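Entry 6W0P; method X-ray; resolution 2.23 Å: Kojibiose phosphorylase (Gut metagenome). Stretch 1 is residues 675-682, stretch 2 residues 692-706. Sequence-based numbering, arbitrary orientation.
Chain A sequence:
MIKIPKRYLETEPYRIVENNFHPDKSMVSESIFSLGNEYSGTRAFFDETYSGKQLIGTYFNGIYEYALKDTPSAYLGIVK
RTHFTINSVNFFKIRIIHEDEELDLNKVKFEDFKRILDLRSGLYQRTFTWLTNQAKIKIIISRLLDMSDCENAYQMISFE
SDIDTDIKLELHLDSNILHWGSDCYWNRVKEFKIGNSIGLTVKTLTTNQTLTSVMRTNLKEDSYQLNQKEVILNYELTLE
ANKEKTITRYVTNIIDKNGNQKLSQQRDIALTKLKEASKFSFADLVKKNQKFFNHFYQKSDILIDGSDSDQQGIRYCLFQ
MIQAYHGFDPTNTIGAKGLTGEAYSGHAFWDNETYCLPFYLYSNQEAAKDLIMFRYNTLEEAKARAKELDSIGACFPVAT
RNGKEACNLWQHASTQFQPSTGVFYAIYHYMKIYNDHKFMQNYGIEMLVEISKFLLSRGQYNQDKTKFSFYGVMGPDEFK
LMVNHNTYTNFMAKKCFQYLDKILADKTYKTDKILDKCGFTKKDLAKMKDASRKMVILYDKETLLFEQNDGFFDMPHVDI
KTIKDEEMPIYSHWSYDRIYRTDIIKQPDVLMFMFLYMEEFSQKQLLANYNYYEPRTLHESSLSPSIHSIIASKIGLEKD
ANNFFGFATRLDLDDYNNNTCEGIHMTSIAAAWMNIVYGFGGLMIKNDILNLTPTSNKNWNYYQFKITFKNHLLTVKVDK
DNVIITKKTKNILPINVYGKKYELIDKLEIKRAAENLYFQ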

ATOM      1  N   ASN A 675     -29.498  -9.637 -17.274  1.00 29.59           N
ATOM      2  CA  ASN A 675     -29.304 -10.963 -17.909  1.00 29.29           C
ATOM      3  C   ASN A 675     -30.613 -11.386 -18.595  1.00 29.10           C
ATOM      4  O   ASN A 675     -30.532 -11.984 -19.702  1.00 28.79           O
ATOM      5  CB  ASN A 675     -28.804 -12.039 -16.949  1.00 28.70           C
ATOM      6  CG  ASN A 675     -27.930 -13.071 -17.637  1.00 29.58           C
ATOM      7  OD1 ASN A 675     -26.996 -13.583 -17.024  1.00 29.88           O
ATOM      8  ND2 ASN A 675     -28.243 -13.416 -18.888  1.00 28.83           N
ATOM      9  N   ILE A 676     -31.772 -11.082 -18.000  1.00 28.43           N
ATOM     10  CA  ILE A 676     -33.090 -11.509 -18.566  1.00 28.79           C
ATOM     11  C   ILE A 676     -33.439 -10.609 -19.765  1.00 28.18           C
ATOM     12  O   ILE A 676     -33.707 -11.183 -20.845  1.00 28.43           O
ATOM     13  CB  ILE A 676     -34.185 -11.555 -17.482  1.00 29.21           C
ATOM     14  CG1 ILE A 676     -33.939 -12.726 -16.517  1.00 29.68           C
ATOM     15  CG2 ILE A 676     -35.561 -11.608 -18.132  1.00 29.34           C
ATOM     16  CD1 ILE A 676     -34.887 -12.788 -15.299  1.00 29.59           C
ATOM     17  N   VAL A 677     -33.346  -9.277 -19.625  1.00 27.52           N
ATOM     18  CA  VAL A 677     -33.907  -8.314 -20.624  1.00 27.73           C
ATOM     19  C   VAL A 677     -32.884  -7.990 -21.729  1.00 28.04           C
ATOM     20  O   VAL A 677     -33.275  -8.033 -22.920  1.00 28.75           O
ATOM     21  CB  VAL A 677     -34.471  -7.057 -19.948  1.00 27.84           C
ATOM     22  CG1 VAL A 677     -34.918  -6.026 -20.956  1.00 27.97           C
ATOM     23  CG2 VAL A 677     -35.631  -7.393 -19.031  1.00 28.12           C
ATOM     24  N   TYR A 678     -31.634  -7.689 -21.405  1.00 28.07           N
ATOM     25  CA  TYR A 678     -30.560  -7.500 -22.413  1.00 28.92           C
ATOM     26  C   TYR A 678     -30.119  -8.852 -22.985  1.00 29.14           C
ATOM     27  O   TYR A 678     -29.752  -8.907 -24.163  1.00 28.91           O
ATOM     28  CB  TYR A 678     -29.356  -6.758 -21.839  1.00 28.91           C
ATOM     29  CG  TYR A 678     -29.585  -5.286 -21.633  1.00 29.94           C
ATOM     30  CD1 TYR A 678     -29.840  -4.441 -22.702  1.00 30.82           C
ATOM     31  CD2 TYR A 678     -29.529  -4.720 -20.372  1.00 30.66           C
ATOM     32  CE1 TYR A 678     -30.055  -3.080 -22.527  1.00 31.04           C
ATOM     33  CE2 TYR A 678     -29.731  -3.360 -20.180  1.00 31.29           C
ATOM     34  CZ  TYR A 678     -30.015  -2.543 -21.258  1.00 30.93           C
ATOM     35  OH  TYR A 678     -30.169  -1.204 -21.057  1.00 31.96           O
ATOM     36  N   GLY A 679     -30.147  -9.897 -22.160  1.00 29.43           N
ATOM     37  CA  GLY A 679     -29.633 -11.232 -22.501  1.00 29.46           C
ATOM     38  C   GLY A 679     -30.653 -12.019 -23.292  1.00 29.85           C
ATOM     39  O   GLY A 679     -30.639 -11.928 -24.533  1.00 29.96           O
ATOM     40  N   PHE A 680     -31.491 -12.786 -22.606  1.00 29.70           N
ATOM     41  CA  PHE A 680     -32.497 -13.649 -23.254  1.00 30.46           C
ATOM     42  C   PHE A 680     -33.399 -12.782 -24.127  1.00 30.84           C
ATOM     43  O   PHE A 680     -33.663 -13.217 -25.232  1.00 32.57           O
ATOM     44  CB  PHE A 680     -33.246 -14.486 -22.225  1.00 30.65           C
ATOM     45  CG  PHE A 680     -32.366 -15.473 -21.503  1.00 30.59           C
ATOM     46  CD1 PHE A 680     -31.710 -16.484 -22.191  1.00 31.20           C
ATOM     47  CD2 PHE A 680     -32.180 -15.390 -20.138  1.00 30.02           C
ATOM     48  CE1 PHE A 680     -30.886 -17.379 -21.527  1.00 31.14           C
ATOM     49  CE2 PHE A 680     -31.363 -16.288 -19.480  1.00 30.00           C
ATOM     50  CZ  PHE A 680     -30.709 -17.267 -20.169  1.00 30.44           C
ATOM     51  N   GLY A 681     -33.805 -11.593 -23.680  1.00 31.10           N
ATOM     52  CA  GLY A 681     -34.710 -10.706 -24.442  1.00 30.75           C
ATOM     53  C   GLY A 681     -34.027 -10.045 -25.632  1.00 30.84           C
ATOM     54  O   GLY A 681     -34.738  -9.680 -26.579  1.00 31.60           O
ATOM     55  N   GLY A 682     -32.701  -9.892 -25.603  1.00 30.18           N
ATOM     56  CA  GLY A 682     -31.922  -9.189 -26.644  1.00 30.22           C
ATOM     57  C   GLY A 682     -32.323  -7.728 -26.788  1.00 30.49           C
ATOM     58  O   GLY A 682     -32.163  -7.173 -27.866  1.00 30.64           O
ATOM     59  N   LEU A 692     -35.620  -6.210 -30.244  1.00 31.69           N
ATOM     60  CA  LEU A 692     -35.677  -7.457 -29.435  1.00 32.02           C
ATOM     61  C   LEU A 692     -35.191  -8.612 -30.310  1.00 32.59           C
ATOM     62  O   LEU A 692     -35.465  -8.563 -31.523  1.00 32.74           O
ATOM     63  CB  LEU A 692     -37.119  -7.713 -28.985  1.00 32.16           C
ATOM     64  CG  LEU A 692     -37.734  -6.649 -28.075  1.00 31.88           C
ATOM     65  CD1 LEU A 692     -39.212  -6.947 -27.832  1.00 32.11           C
ATOM     66  CD2 LEU A 692     -36.989  -6.582 -26.760  1.00 31.63           C
ATOM     67  N   THR A 693     -34.452  -9.558 -29.717  1.00 32.83           N
ATOM     68  CA  THR A 693     -34.039 -10.852 -30.321  1.00 33.42           C
ATOM     69  C   THR A 693     -34.199 -11.935 -29.271  1.00 32.92           C
ATOM     70  O   THR A 693     -33.215 -12.418 -28.720  1.00 32.71           O
ATOM     71  CB  THR A 693     -32.586 -10.835 -30.811  1.00 33.77           C
ATOM     72  OG1 THR A 693     -32.432  -9.679 -31.619  1.00 34.96           O
ATOM     73  CG2 THR A 693     -32.216 -12.068 -31.610  1.00 34.08           C
ATOM     74  N   PRO A 694     -35.442 -12.270 -28.889  1.00 33.16           N
ATOM     75  CA  PRO A 694     -35.672 -13.193 -27.782  1.00 33.78           C
ATOM     76  C   PRO A 694     -35.177 -14.625 -28.048  1.00 34.39           C
ATOM     77  O   PRO A 694     -35.476 -15.196 -29.087  1.00 34.30           O
ATOM     78  CB  PRO A 694     -37.190 -13.112 -27.561  1.00 33.74           C
ATOM     79  CG  PRO A 694     -37.579 -11.784 -28.157  1.00 33.60           C
ATOM     80  CD  PRO A 694     -36.683 -11.660 -29.373  1.00 34.06           C
ATOM     81  N   THR A 695     -34.396 -15.147 -27.100  1.00 34.49           N
ATOM     82  CA  THR A 695     -33.858 -16.530 -27.101  1.00 34.92           C
ATOM     83  C   THR A 695     -34.328 -17.224 -25.818  1.00 35.45           C
ATOM     84  O   THR A 695     -34.889 -16.548 -24.943  1.00 35.57           O
ATOM     85  CB  THR A 695     -32.334 -16.511 -27.267  1.00 34.99           C
ATOM     86  OG1 THR A 695     -31.779 -15.612 -26.302  1.00 34.47           O
ATOM     87  CG2 THR A 695     -31.907 -16.099 -28.661  1.00 35.21           C
ATOM     88  N   SER A 696     -34.106 -18.525 -25.717  1.00 36.41           N
ATOM     89  CA  SER A 696     -34.730 -19.405 -24.698  1.00 37.77           C
ATOM     90  C   SER A 696     -33.765 -19.585 -23.528  1.00 37.75           C
ATOM     91  O   SER A 696     -32.545 -19.728 -23.771  1.00 37.50           O
ATOM     92  CB  SER A 696     -35.089 -20.751 -25.299  1.00 38.30           C
ATOM     93  OG  SER A 696     -36.060 -20.614 -26.325  1.00 39.47           O
ATOM     94  N   ASN A 697     -34.307 -19.604 -22.312  1.00 38.84           N
ATOM     95  CA  ASN A 697     -33.648 -20.217 -21.132  1.00 38.82           C
ATOM     96  C   ASN A 697     -34.118 -21.674 -21.081  1.00 39.77           C
ATOM     97  O   ASN A 697     -35.335 -21.870 -20.968  1.00 39.69           O
ATOM     98  CB  ASN A 697     -33.974 -19.450 -19.859  1.00 38.54           C
ATOM     99  CG  ASN A 697     -33.260 -19.986 -18.636  1.00 38.54           C
ATOM    100  OD1 ASN A 697     -33.052 -21.184 -18.526  1.00 38.98           O
ATOM    101  ND2 ASN A 697     -32.897 -19.110 -17.708  1.00 38.78           N
ATOM    102  N   LYS A 698     -33.202 -22.637 -21.174  1.00 41.31           N
ATOM    103  CA  LYS A 698     -33.516 -24.092 -21.332  1.00 44.36           C
ATOM    104  C   LYS A 698     -34.422 -24.549 -20.185  1.00 41.69           C
ATOM    105  O   LYS A 698     -35.282 -25.369 -20.428  1.00 42.03           O
ATOM    106  CB  LYS A 698     -32.232 -24.942 -21.448  1.00 47.49           C
ATOM    107  CG  LYS A 698     -31.676 -25.546 -20.161  1.00 50.68           C
ATOM    108  CD  LYS A 698     -30.158 -25.483 -20.033  1.00 53.41           C
ATOM    109  CE  LYS A 698     -29.650 -25.979 -18.688  1.00 55.85           C
ATOM    110  NZ  LYS A 698     -28.310 -25.423 -18.364  1.00 56.13           N
ATOM    111  N   ASN A 699     -34.265 -23.952 -19.008  1.00 40.70           N
ATOM    112  CA  ASN A 699     -34.986 -24.293 -17.755  1.00 39.82           C
ATOM    113  C   ASN A 699     -36.391 -23.684 -17.701  1.00 38.40           C
ATOM    114  O   ASN A 699     -37.120 -24.017 -16.746  1.00 39.53           O
ATOM    115  CB  ASN A 699     -34.190 -23.803 -16.541  1.00 39.77           C
ATOM    116  CG  ASN A 699     -32.811 -24.428 -16.488  1.00 40.29           C
ATOM    117  OD1 ASN A 699     -32.671 -25.640 -16.632  1.00 39.78           O
ATOM    118  ND2 ASN A 699     -31.792 -23.609 -16.302  1.00 40.17           N
ATOM    119  N   TRP A 700     -36.765 -22.775 -18.601  1.00 36.57           N
ATOM    120  CA  TRP A 700     -38.072 -22.064 -18.497  1.00 35.89           C
ATOM    121  C   TRP A 700     -38.965 -22.396 -19.702  1.00 36.38           C
ATOM    122  O   TRP A 700     -38.512 -22.218 -20.849  1.00 35.08           O
ATOM    123  CB  TRP A 700     -37.901 -20.544 -18.387  1.00 34.66           C
ATOM    124  CG  TRP A 700     -36.989 -20.035 -17.313  1.00 34.25           C
ATOM    125  CD1 TRP A 700     -36.652 -20.654 -16.151  1.00 33.89           C
ATOM    126  CD2 TRP A 700     -36.334 -18.751 -17.285  1.00 33.79           C
ATOM    127  NE1 TRP A 700     -35.794 -19.871 -15.433  1.00 33.72           N
ATOM    128  CE2 TRP A 700     -35.586 -18.695 -16.094  1.00 33.76           C
ATOM    129  CE3 TRP A 700     -36.298 -17.656 -18.149  1.00 33.24           C
ATOM    130  CZ2 TRP A 700     -34.822 -17.583 -15.735  1.00 33.74           C
ATOM    131  CZ3 TRP A 700     -35.531 -16.566 -17.807  1.00 34.05           C
ATOM    132  CH2 TRP A 700     -34.788 -16.534 -16.619  1.00 33.63           C
ATOM    133  N   ASN A 701     -40.228 -22.730 -19.434  1.00 37.13           N
ATOM    134  CA  ASN A 701     -41.304 -22.890 -20.454  1.00 37.57           C
ATOM    135  C   ASN A 701     -41.556 -21.536 -21.113  1.00 35.98           C
ATOM    136  O   ASN A 701     -41.536 -21.468 -22.322  1.00 36.34           O
ATOM    137  CB  ASN A 701     -42.599 -23.423 -19.836  1.00 39.47           C
ATOM    138  CG  ASN A 701     -42.402 -24.795 -19.233  1.00 41.10           C
ATOM    139  OD1 ASN A 701     -41.654 -25.600 -19.802  1.00 42.56           O
ATOM    140  ND2 ASN A 701     -43.037 -25.052 -18.089  1.00 41.94           N
ATOM    141  N   TYR A 702     -41.706 -20.482 -20.326  1.00 34.43           N
ATOM    142  CA  TYR A 702     -41.794 -19.099 -20.828  1.00 33.82           C
ATOM    143  C   TYR A 702     -41.215 -18.157 -19.784  1.00 33.31           C
ATOM    144  O   TYR A 702     -41.071 -18.544 -18.613  1.00 34.10           O
ATOM    145  CB  TYR A 702     -43.230 -18.771 -21.245  1.00 34.44           C
ATOM    146  CG  TYR A 702     -44.275 -18.577 -20.170  1.00 35.06           C
ATOM    147  CD1 TYR A 702     -44.305 -17.422 -19.392  1.00 35.13           C
ATOM    148  CD2 TYR A 702     -45.304 -19.504 -19.985  1.00 35.55           C
ATOM    149  CE1 TYR A 702     -45.281 -17.227 -18.422  1.00 35.48           C
ATOM    150  CE2 TYR A 702     -46.299 -19.314 -19.036  1.00 35.09           C
ATOM    151  CZ  TYR A 702     -46.283 -18.171 -18.257  1.00 36.20           C
ATOM    152  OH  TYR A 702     -47.263 -17.950 -17.335  1.00 38.96           O
ATOM    153  N   TYR A 703     -40.862 -16.953 -20.216  1.00 32.08           N
ATOM    154  CA  TYR A 703     -40.614 -15.800 -19.327  1.00 31.24           C
ATOM    155  C   TYR A 703     -41.332 -14.595 -19.923  1.00 31.07           C
ATOM    156  O   TYR A 703     -41.605 -14.561 -21.160  1.00 30.87           O
ATOM    157  CB  TYR A 703     -39.117 -15.534 -19.145  1.00 30.91           C
ATOM    158  CG  TYR A 703     -38.370 -15.250 -20.419  1.00 31.41           C
ATOM    159  CD1 TYR A 703     -37.832 -16.266 -21.185  1.00 31.62           C
ATOM    160  CD2 TYR A 703     -38.182 -13.949 -20.853  1.00 31.83           C
ATOM    161  CE1 TYR A 703     -37.156 -15.997 -22.367  1.00 32.05           C
ATOM    162  CE2 TYR A 703     -37.486 -13.658 -22.016  1.00 31.43           C
ATOM    163  CZ  TYR A 703     -36.976 -14.688 -22.779  1.00 31.53           C
ATOM    164  OH  TYR A 703     -36.301 -14.397 -23.926  1.00 31.77           O
ATOM    165  N   GLN A 704     -41.598 -13.612 -19.070  1.00 30.09           N
ATOM    166  CA  GLN A 704     -42.282 -12.365 -19.476  1.00 29.62           C
ATOM    167  C   GLN A 704     -41.660 -11.232 -18.680  1.00 28.75           C
ATOM    168  O   GLN A 704     -41.532 -11.404 -17.450  1.00 28.17           O
ATOM    169  CB  GLN A 704     -43.790 -12.487 -19.250  1.00 30.14           C
ATOM    170  CG  GLN A 704     -44.599 -11.251 -19.632  1.00 30.18           C
ATOM    171  CD  GLN A 704     -46.069 -11.500 -19.394  1.00 30.70           C
ATOM    172  OE1 GLN A 704     -46.742 -12.171 -20.172  1.00 32.20           O
ATOM    173  NE2 GLN A 704     -46.577 -10.978 -18.300  1.00 30.27           N
ATOM    174  N   PHE A 705     -41.289 -10.151 -19.365  1.00 27.96           N
ATOM    175  CA  PHE A 705     -40.756  -8.916 -18.750  1.00 28.03           C
ATOM    176  C   PHE A 705     -41.567  -7.721 -19.241  1.00 28.55           C
ATOM    177  O   PHE A 705     -42.264  -7.853 -20.266  1.00 28.71           O
ATOM    178  CB  PHE A 705     -39.261  -8.750 -19.011  1.00 27.22           C
ATOM    179  CG  PHE A 705     -38.839  -8.587 -20.448  1.00 27.42           C
ATOM    180  CD1 PHE A 705     -38.769  -7.333 -21.034  1.00 27.53           C
ATOM    181  CD2 PHE A 705     -38.400  -9.679 -21.176  1.00 27.46           C
ATOM    182  CE1 PHE A 705     -38.353  -7.190 -22.349  1.00 27.78           C
ATOM    183  CE2 PHE A 705     -37.986  -9.533 -22.492  1.00 27.82           C
ATOM    184  CZ  PHE A 705     -37.959  -8.290 -23.072  1.00 27.75           C
ATOM    185  N   LYS A 706     -41.521  -6.629 -18.470  1.00 28.70           N
ATOM    186  CA  LYS A 706     -42.202  -5.343 -18.742  1.00 29.19           C
ATOM    187  C   LYS A 706     -41.170  -4.219 -18.650  1.00 29.21           C
ATOM    188  O   LYS A 706     -40.366  -4.217 -17.676  1.00 29.78           O
ATOM    189  CB  LYS A 706     -43.349  -5.127 -17.763  1.00 29.57           C
ATOM    190  CG  LYS A 706     -44.498  -6.122 -17.888  1.00 30.89           C
ATOM    191  CD  LYS A 706     -45.585  -5.856 -16.876  1.00 31.28           C
ATOM    192  CE  LYS A 706     -46.697  -6.875 -16.878  1.00 32.76           C
ATOM    193  NZ  LYS A 706     -47.728  -6.529 -17.884  1.00 33.85           N
TER
HETATM  194  O   HOH W   1     -31.376 -13.058 -26.999  1.00 26.55           O

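How does the end of a helix come to lie against a strand that crosses it? The helical residues 675-680 run at 107° to strand 702-706, the two axes coming no closer than 9.6 Å, and side chains fill the space between. The backbones come closest around Gly681 and Pro694, whose CA atoms are 4.3 Å apart, and the loop leading toward the strand passes directly beside the pi-type turn. In that wider turn Phe680 N is bonded to Asn675 O at 3.2 Å and Gly681 N to Ile676 O at 2.9 Å. Together the two stretches bury 610 Å².

What makes Phe680 the centre of the contact? It has the largest covered area, 132 Å², and both its backbone and its ring take part. Its carbonyl accepts a nearly straight hydrogen bond from the loop, Thr695 N to Phe680 O at 2.8 Å, and the same oxygen receives a CA-H...O contact from Pro694 CA to Phe680 O at 3.2 Å. The ring, in the m rotamer, enters a pocket made by the loop and its beta turn, Asn697 to Trp700. Asn697 CB sits over one face, 4.0 Å from the centroid of the Phe680 ring, so a CH group of an otherwise polar residue meets the aromatic electrons. Trp700 approaches obliquely, with Phe680 CD2 4.2 Å from Trp700 CZ3. Tyr703 packs against the base of the side chain, its CZ 3.8 Å from Phe680 CB, while its hydroxyl donates to its own stretch, Tyr703 OH to Thr695 O at 2.8 Å, tying strand to loop beside Phe680.

Why does Phe705 meet a glycine as well as a valine? Its side chain leaves the strand toward the helix, and Val677 CG2 lies over its ring face, 4.0 Å from the centroid of the Phe705 ring; this CH-pi contact suits two apolar groups buried together. Gly681 approaches the same ring obliquely, its CA 4.0 Å from Phe705 CE2. A CB on Gly681 would come within 2.9 Å of Phe705 CE2 and 2.6 Å of Val677 O, so the absence of a side chain leaves room for the ring.

How do the glycines and a water finish the junction? Gly681 O accepts a second backbone bond, Thr693 N to Gly681 O at 3.2 Å, less straight than the one at Thr695. Gly682 then leaves helical geometry with positive phi, which favours glycine; a CB there would also lie 2.9 Å from Thr693 O. Water 1 bridges the stretches: it lies 2.8 Å from Gly679 O and 2.6 Å from Thr693 O, either of which it can donate to, and is hydrogen-bonded to Thr695 OG1 at 2.7 Å. It thus links a carbonyl of the pi-type turn to the loop beside the two direct bonds.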